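Long-range contacts in dihydrodipicolinate synthase (Agrobacterium tumefaciens, PDB 3B4U), which probably catalyses the condensation of pyruvate with aspartate semialdehyde on the way to lysine, as dihydrodipicolinate synthases do: residues G78-S83 / L103-S108; A99-L104 / D135-N140. One frame throughout, in Å; residues are numbered along the deposited sequence.

Overall arrangement
Contacts 1 and 2 are successive joints of one parallel sheet, the wall of a TIM barrel, and share Leu103 and Leu104 of strand 101-104. That strand pairs with strand 75-79 in contact 1 and with strand 136-140 in contact 2, the two centres lying about 10 Å apart. On the helix side Val79 CG2 packs on Ile102 CG2 at 3.6 Å, and at the C-terminal ends of the strands Leu80 CD2 approaches Tyr139 CD2 at 4.0 Å. Contact 1 runs on to a magnesium ion at the subunit interface, about 12 Å from the side chain of Leu104. Contact 2 brings in Tyr139, hydrogen-bonded to Thr46 and packed on Tyr109 of the second subunit, consistent with the family's active-site Tyr-Thr-Tyr cluster.

Contact 1 (G78-S83 / L103-S108); sequences GVLVDS and LLAPPS. With MG (magnesium ion), chain C.
A parallel strand joint at the C-terminal rim of the barrel, prolonged by two loops that stay side by side as far as a magnesium ion, makes up this contact. Leu103 O accepts a hydrogen bond from Val79 N at 2.8 Å in its carbonyl plane, and Ala105 N returns one to Val79 O at 2.9 Å, almost along the C=O axis. Gly78 CA makes a CA-H...O contact with Leu103 O. Val79 sets CG1 anti to its backbone N (chi1 174°), alongside Leu104 and 3.6 Å from its CD1. The short Ala105 methyl is met by Leu80 CD2 at 3.7 Å. Beyond it Pro106 and Pro107 offer no N-H for further ladder bonds; waters bridge Val81 O to Ala105 O and to Pro106 O instead, though not every such bond need form at once. Asp82 suits the loop end because its oxygens divide the work: OD2 binds the magnesium at 2.1 Å, while OD1 accepts a bond from Ser108 N at 2.8 Å, 44° out of the carboxylate plane, which together should fix the carboxylate's rotation. Water 1, itself a metal ligand, lies 2.7 Å from Asp82 OD1, placed to donate to it. Asp82 OD2 of the second subunit binds the same ion, so the loops reach the dimer interface. Behind the strands, Val79 rests on Gln90 and Ser91 of helix 84-96, and Leu104 on Phe122 and Phe126 of helix 115-129.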
ATOM      1  N   GLY B  78       7.948   9.895   7.213  1.00  5.13           N
ATOM      2  CA  GLY B  78       6.854   9.443   6.370  1.00  5.44           C
ATOM      3  C   GLY B  78       6.201   8.201   6.918  1.00  4.96           C
ATOM      4  O   GLY B  78       6.877   7.310   7.423  1.00  5.89           O
ATOM      5  N   VAL B  79       4.885   8.160   6.823  1.00  4.99           N
ATOM      6  CA  VAL B  79       4.051   7.017   7.215  1.00  5.10           C
ATOM      7  C   VAL B  79       3.145   6.762   6.025  1.00  4.79           C
ATOM      8  O   VAL B  79       2.362   7.608   5.642  1.00  5.38           O
ATOM      9  CB  VAL B  79       3.261   7.307   8.514  1.00  5.39           C
ATOM     10  CG1 VAL B  79       2.307   6.166   8.821  1.00  6.75           C
ATOM     11  CG2 VAL B  79       4.246   7.480   9.699  1.00  6.52           C
ATOM     12  N   LEU B  80       3.314   5.589   5.427  1.00  5.53           N
ATOM     13  CA  LEU B  80       2.814   5.224   4.103  1.00  5.87           C
ATOM     14  C   LEU B  80       2.107   3.900   4.133  1.00  6.53           C
ATOM     15  O   LEU B  80       2.272   3.079   3.258  1.00  8.92           O
ATOM     16  CB  LEU B  80       3.966   5.184   3.095  1.00  6.42           C
ATOM     17  CG  LEU B  80       4.890   6.402   3.002  1.00  6.49           C
ATOM     18  CD1 LEU B  80       6.001   6.157   1.965  1.00  7.78           C
ATOM     19  CD2 LEU B  80       4.118   7.691   2.650  1.00  7.22           C
ATOM     20  N   VAL B  81       1.327   3.649   5.168  1.00  6.99           N
ATOM     21  CA  VAL B  81       0.679   2.341   5.406  1.00  7.21           C
ATOM     22  C   VAL B  81      -0.832   2.418   5.247  1.00  6.84           C
ATOM     23  O   VAL B  81      -1.429   3.488   4.990  1.00  8.30           O
ATOM     24  CB  VAL B  81       1.076   1.763   6.767  1.00  8.48           C
ATOM     25  CG1 VAL B  81       2.582   1.512   6.782  1.00 11.06           C
ATOM     26  CG2 VAL B  81       0.638   2.691   7.881  1.00 11.42           C
ATOM     27  N   ASP B  82      -1.473   1.265   5.343  1.00  6.43           N
ATOM     28  CA  ASP B  82      -2.879   1.176   4.948  1.00  6.47           C
ATOM     29  C   ASP B  82      -3.835   0.905   6.090  1.00  6.53           C
ATOM     30  O   ASP B  82      -5.045   1.010   5.905  1.00  8.51           O
ATOM     31  CB  ASP B  82      -3.043   0.144   3.842  1.00  6.32           C
ATOM     32  CG  ASP B  82      -2.054   0.399   2.724  1.00  6.39           C
ATOM     33  OD1 ASP B  82      -1.935   1.590   2.335  1.00  6.77           O
ATOM     34  OD2 ASP B  82      -1.388  -0.554   2.279  1.00  6.64           O
ATOM     35  N   SER B  83      -3.331   0.572   7.265  1.00  6.43           N
ATOM     36  CA  SER B  83      -4.187   0.283   8.402  1.00  6.83           C
ATOM     37  C   SER B  83      -4.086   1.396   9.411  1.00  7.17           C
ATOM     38  O   SER B  83      -3.042   2.051   9.591  1.00  6.99           O
ATOM     39  CB  SER B  83      -3.792  -1.056   9.056  1.00  7.63           C
ATOM     40  OG  SER B  83      -2.491  -0.985   9.617  1.00  8.30           O
ATOM     41  N   LEU B 103       4.686  12.862   8.058  1.00  5.03           N
ATOM     42  CA  LEU B 103       4.152  13.013   6.709  1.00  5.13           C
ATOM     43  C   LEU B 103       3.290  11.801   6.479  1.00  5.23           C
ATOM     44  O   LEU B 103       3.806  10.707   6.247  1.00  5.52           O
ATOM     45  CB  LEU B 103       5.287  13.115   5.705  1.00  5.57           C
ATOM     46  CG  LEU B 103       4.825  13.181   4.247  1.00  5.85           C
ATOM     47  CD1 LEU B 103       4.009  14.450   3.978  1.00  7.44           C
ATOM     48  CD2 LEU B 103       6.025  13.097   3.295  1.00  7.57           C
ATOM     49  N   LEU B 104       1.982  11.977   6.605  1.00  5.02           N
ATOM     50  CA  LEU B 104       1.044  10.870   6.631  1.00  5.10           C
ATOM     51  C   LEU B 104       0.269  10.756   5.336  1.00  5.20           C
ATOM     52  O   LEU B 104      -0.560  11.599   4.998  1.00  5.40           O
ATOM     53  CB  LEU B 104       0.078  11.045   7.801  1.00  5.84           C
ATOM     54  CG  LEU B 104      -0.934   9.929   8.022  1.00  6.45           C
ATOM     55  CD1 LEU B 104      -0.281   8.585   8.339  1.00  6.83           C
ATOM     56  CD2 LEU B 104      -1.924  10.326   9.118  1.00  7.58           C
ATOM     57  N   ALA B 105       0.517   9.667   4.623  1.00  5.01           N
ATOM     58  CA  ALA B 105      -0.257   9.357   3.444  1.00  5.70           C
ATOM     59  C   ALA B 105      -1.600   8.762   3.842  1.00  6.00           C
ATOM     60  O   ALA B 105      -1.700   8.075   4.845  1.00  6.08           O
ATOM     61  CB  ALA B 105       0.490   8.376   2.530  1.00  6.96           C
ATOM     62  N   PRO B 106      -2.633   8.982   3.023  1.00  5.92           N
ATOM     63  CA  PRO B 106      -3.847   8.176   3.174  1.00  6.31           C
ATOM     64  C   PRO B 106      -3.518   6.714   2.826  1.00  6.65           C
ATOM     65  O   PRO B 106      -2.527   6.445   2.165  1.00  6.81           O
ATOM     66  CB  PRO B 106      -4.798   8.769   2.139  1.00  6.22           C
ATOM     67  CG  PRO B 106      -3.862   9.216   1.053  1.00  6.50           C
ATOM     68  CD  PRO B 106      -2.659   9.779   1.774  1.00  6.08           C
ATOM     69  N   PRO B 107      -4.367   5.792   3.261  1.00  7.11           N
ATOM     70  CA  PRO B 107      -4.198   4.408   2.891  1.00  7.51           C
ATOM     71  C   PRO B 107      -4.313   4.245   1.364  1.00  7.19           C
ATOM     72  O   PRO B 107      -5.076   4.965   0.718  1.00  8.20           O
ATOM     73  CB  PRO B 107      -5.332   3.733   3.657  1.00  7.88           C
ATOM     74  CG  PRO B 107      -6.408   4.797   3.765  1.00  8.35           C
ATOM     75  CD  PRO B 107      -5.625   6.028   3.989  1.00  6.69           C
ATOM     76  N   SER B 108      -3.567   3.297   0.798  1.00  7.69           N
ATOM     77  CA  SER B 108      -3.309   3.246  -0.637  1.00  8.23           C
ATOM     78  C   SER B 108      -3.478   1.856  -1.238  1.00  8.53           C
ATOM     79  O   SER B 108      -2.905   1.567  -2.297  1.00  9.42           O
ATOM     80  CB  SER B 108      -1.909   3.830  -0.928  1.00  9.47           C
ATOM     81  OG  SER B 108      -0.852   3.079  -0.358  1.00 10.07           O
TER
HETATM   82 MG    MG C 295       0.481  -0.509   1.288  1.00  6.53          MG
HETATM   83  O   HOH W   1       0.645   1.490   1.700  1.00  8.24           O
HETATM   84  O   HOH W   2      -0.375   5.857   6.139  1.00  8.29           O
HETATM   85  O   HOH W   3      -0.510   4.616   2.121  1.00 10.43           O
HETATM   86  O   HOH W   4      -0.257   0.092  -0.563  1.00  9.95           O
HETATM   87  O   HOH W   5       1.223  -1.086   3.151  1.00  8.87           O

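Contact 2 (A99-L104 / D135-N140)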
ATOM      1  N   ALA B  99       9.955  13.828  16.815  1.00  8.07           N
ATOM      2  CA  ALA B  99       9.977  14.226  15.417  1.00  7.55           C
ATOM      3  C   ALA B  99       9.230  15.508  15.225  1.00  7.01           C
ATOM      4  O   ALA B  99       8.217  15.776  15.874  1.00  7.78           O
ATOM      5  CB  ALA B  99       9.380  13.129  14.546  1.00  8.20           C
ATOM      6  N   ARG B 100       9.707  16.321  14.287  1.00  7.15           N
ATOM      7  CA  ARG B 100       9.062  17.590  13.971  1.00  7.95           C
ATOM      8  C   ARG B 100       7.636  17.389  13.476  1.00  6.58           C
ATOM      9  O   ARG B 100       6.721  18.141  13.828  1.00  7.80           O
ATOM     10  CB  ARG B 100       9.866  18.320  12.876  1.00  9.74           C
ATOM     11  CG  ARG B 100       9.489  19.766  12.788  1.00 11.02           C
ATOM     12  CD  ARG B 100       9.860  20.438  11.492  1.00 13.43           C
ATOM     13  NE  ARG B 100       9.602  21.897  11.527  1.00 15.29           N
ATOM     14  CZ  ARG B 100       8.418  22.504  11.422  1.00 15.92           C
ATOM     15  NH1 ARG B 100       7.297  21.857  11.231  1.00 12.56           N
ATOM     16  NH2 ARG B 100       8.361  23.829  11.500  1.00 17.45           N
ATOM     17  N   ASN B 101       7.469  16.387  12.614  1.00  6.22           N
ATOM     18  CA  ASN B 101       6.203  16.137  11.959  1.00  6.38           C
ATOM     19  C   ASN B 101       6.144  14.688  11.534  1.00  5.87           C
ATOM     20  O   ASN B 101       7.178  14.013  11.381  1.00  6.42           O
ATOM     21  CB  ASN B 101       6.041  16.967  10.635  1.00  6.20           C
ATOM     22  CG  ASN B 101       5.897  18.437  10.842  1.00  6.85           C
ATOM     23  OD1 ASN B 101       4.778  18.943  11.135  1.00  8.20           O
ATOM     24  ND2 ASN B 101       6.968  19.139  10.681  1.00  6.24           N
ATOM     25  N   ILE B 102       4.917  14.233  11.291  1.00  6.35           N
ATOM     26  CA  ILE B 102       4.647  13.054  10.497  1.00  5.52           C
ATOM     27  C   ILE B 102       4.180  13.502   9.113  1.00  5.75           C
ATOM     28  O   ILE B 102       3.356  14.392   9.010  1.00  6.16           O
ATOM     29  CB  ILE B 102       3.514  12.218  11.140  1.00  6.18           C
ATOM     30  CG1 ILE B 102       3.802  11.905  12.619  1.00  6.99           C
ATOM     31  CG2 ILE B 102       3.279  10.918  10.335  1.00  6.75           C
ATOM     32  CD1 ILE B 102       5.114  11.191  12.871  1.00  8.35           C
ATOM     33  N   LEU B 103       4.686  12.862   8.058  1.00  5.03           N
ATOM     34  CA  LEU B 103       4.152  13.013   6.709  1.00  5.13           C
ATOM     35  C   LEU B 103       3.290  11.801   6.479  1.00  5.23           C
ATOM     36  O   LEU B 103       3.806  10.707   6.247  1.00  5.52           O
ATOM     37  CB  LEU B 103       5.287  13.115   5.705  1.00  5.57           C
ATOM     38  CG  LEU B 103       4.825  13.181   4.247  1.00  5.85           C
ATOM     39  CD1 LEU B 103       4.009  14.450   3.978  1.00  7.44           C
ATOM     40  CD2 LEU B 103       6.025  13.097   3.295  1.00  7.57           C
ATOM     41  N   LEU B 104       1.982  11.977   6.605  1.00  5.02           N
ATOM     42  CA  LEU B 104       1.044  10.870   6.631  1.00  5.10           C
ATOM     43  C   LEU B 104       0.269  10.756   5.336  1.00  5.20           C
ATOM     44  O   LEU B 104      -0.560  11.599   4.998  1.00  5.40           O
ATOM     45  CB  LEU B 104       0.078  11.045   7.801  1.00  5.84           C
ATOM     46  CG  LEU B 104      -0.934   9.929   8.022  1.00  6.45           C
ATOM     47  CD1 LEU B 104      -0.281   8.585   8.339  1.00  6.83           C
ATOM     48  CD2 LEU B 104      -1.924  10.326   9.118  1.00  7.58           C
ATOM     49  N   ASP B 135       1.085  17.758  14.773  1.00  7.24           N
ATOM     50  CA  ASP B 135       2.104  18.001  13.735  1.00  6.78           C
ATOM     51  C   ASP B 135       2.052  17.019  12.594  1.00  6.63           C
ATOM     52  O   ASP B 135       3.078  16.638  12.045  1.00  6.86           O
ATOM     53  CB  ASP B 135       3.486  18.123  14.388  1.00  7.16           C
ATOM     54  CG  ASP B 135       3.535  19.269  15.394  1.00  8.52           C
ATOM     55  OD1 ASP B 135       2.868  20.288  15.131  1.00 11.27           O
ATOM     56  OD2 ASP B 135       4.232  19.155  16.413  1.00  8.74           O
ATOM     57  N   ILE B 136       0.842  16.655  12.199  1.00  6.48           N
ATOM     58  CA  ILE B 136       0.625  15.772  11.060  1.00  6.53           C
ATOM     59  C   ILE B 136       0.471  16.600   9.788  1.00  6.38           C
ATOM     60  O   ILE B 136      -0.392  17.493   9.719  1.00  6.44           O
ATOM     61  CB  ILE B 136      -0.648  14.937  11.237  1.00  6.97           C
ATOM     62  CG1 ILE B 136      -0.686  14.203  12.581  1.00  8.92           C
ATOM     63  CG2 ILE B 136      -0.812  13.971  10.085  1.00  8.19           C
ATOM     64  CD1 ILE B 136       0.361  13.281  12.799  1.00  9.73           C
ATOM     65  N   LEU B 137       1.313  16.278   8.813  1.00  5.54           N
ATOM     66  CA  LEU B 137       1.225  16.828   7.468  1.00  5.82           C
ATOM     67  C   LEU B 137       0.581  15.772   6.599  1.00  5.75           C
ATOM     68  O   LEU B 137       1.135  14.680   6.415  1.00  6.87           O
ATOM     69  CB  LEU B 137       2.626  17.122   6.923  1.00  5.50           C
ATOM     70  CG  LEU B 137       3.472  18.028   7.815  1.00  6.46           C
ATOM     71  CD1 LEU B 137       4.922  18.054   7.302  1.00  7.69           C
ATOM     72  CD2 LEU B 137       2.887  19.427   7.912  1.00  8.24           C
ATOM     73  N   VAL B 138      -0.614  16.009   6.059  1.00  5.51           N
ATOM     74  CA  VAL B 138      -1.262  15.000   5.234  1.00  5.38           C
ATOM     75  C   VAL B 138      -0.704  15.070   3.818  1.00  5.57           C
ATOM     76  O   VAL B 138      -0.458  16.138   3.267  1.00  5.99           O
ATOM     77  CB  VAL B 138      -2.805  15.117   5.306  1.00  5.83           C
ATOM     78  CG1 VAL B 138      -3.262  14.814   6.727  1.00  7.71           C
ATOM     79  CG2 VAL B 138      -3.320  16.439   4.805  1.00  7.38           C
ATOM     80  N   TYR B 139      -0.511  13.894   3.230  1.00  5.20           N
ATOM     81  CA  TYR B 139       0.294  13.773   1.995  1.00  5.83           C
ATOM     82  C   TYR B 139      -0.601  13.524   0.791  1.00  5.52           C
ATOM     83  O   TYR B 139      -1.210  12.465   0.666  1.00  6.14           O
ATOM     84  CB  TYR B 139       1.296  12.628   2.190  1.00  6.34           C
ATOM     85  CG  TYR B 139       2.417  12.502   1.199  1.00  6.30           C
ATOM     86  CD1 TYR B 139       2.747  13.479   0.262  1.00  6.88           C
ATOM     87  CD2 TYR B 139       3.208  11.355   1.233  1.00  6.87           C
ATOM     88  CE1 TYR B 139       3.847  13.308  -0.597  1.00  7.79           C
ATOM     89  CE2 TYR B 139       4.314  11.200   0.421  1.00  7.93           C
ATOM     90  CZ  TYR B 139       4.624  12.186  -0.482  1.00  8.00           C
ATOM     91  OH  TYR B 139       5.697  11.987  -1.322  1.00  9.56           O
ATOM     92  N   ASN B 140      -0.680  14.529  -0.072  1.00  5.74           N
ATOM     93  CA  ASN B 140      -1.480  14.477  -1.280  1.00  5.76           C
ATOM     94  C   ASN B 140      -0.589  14.191  -2.482  1.00  5.73           C
ATOM     95  O   ASN B 140       0.021  15.094  -3.057  1.00  6.81           O
ATOM     96  CB  ASN B 140      -2.211  15.814  -1.481  1.00  6.22           C
ATOM     97  CG  ASN B 140      -3.175  15.768  -2.637  1.00  6.32           C
ATOM     98  OD1 ASN B 140      -3.938  14.834  -2.756  1.00  7.01           O
ATOM     99  ND2 ASN B 140      -3.171  16.804  -3.481  1.00  7.76           N
TER
HETATM  100  O   HOH W   6       6.966  20.149  15.575  1.00 15.12           O
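Leu103 and Tyr139 both carry CG anti to the backbone N (chi1 176° and -167°), and these torsions lay the leucine obliquely across the aromatic ring. Leu103 CD2 sits over one face, 3.9 Å from the Tyr139 ring centroid and 15° off the normal, a CH-pi contact displaced toward the rim. The other branch, CD1, reaches the root of the ring, 3.7 Å from Tyr139 CB. A branched leucine can thus cover the ring and its stem together, while the tyrosine hydroxyl is hydrogen-bonded to Thr46 OG1.

On the sheet face carrying Ile102, Leu104 and Ile136, the two isoleucines share one conformation, CG1 beside the backbone N, and lie side by side with Ile102 CG1 3.7 Å from Ile136 CD1. Ile136 also sends CG2 along Leu104, 3.8 Å from its CB, so beta-branching lets one residue pack against two neighbours. This face meets the helices; Ile102, for instance, touches Ser91, Ala94 and Leu95 of helix 84-96.

Strands 101-104 and 136-140, joined through helix 115-129, form a beta-alpha-beta unit of the TIM barrel and run parallel. The ladder between them begins at Ile102 N to Asp135 O (3.1 Å), the donor above the carbonyl plane. Leu137 N to Ile102 O (2.8 Å) and Leu104 N to Leu137 O (2.8 Å) follow, both nearly along the C=O axis. Tyr139 N to Leu104 O (2.9 Å) closes the series with the donor again above the plane.

At the N-terminal end of the ladder, Asp135 adopts a left-handed backbone conformation just before strand 136-140, and its CB points toward Arg100 O; water 6 donates to that oxygen and more weakly to Asp135 OD2. Leu137 reaches with CD1 across to Asn101 CB, and both side chains also pack on Phe5.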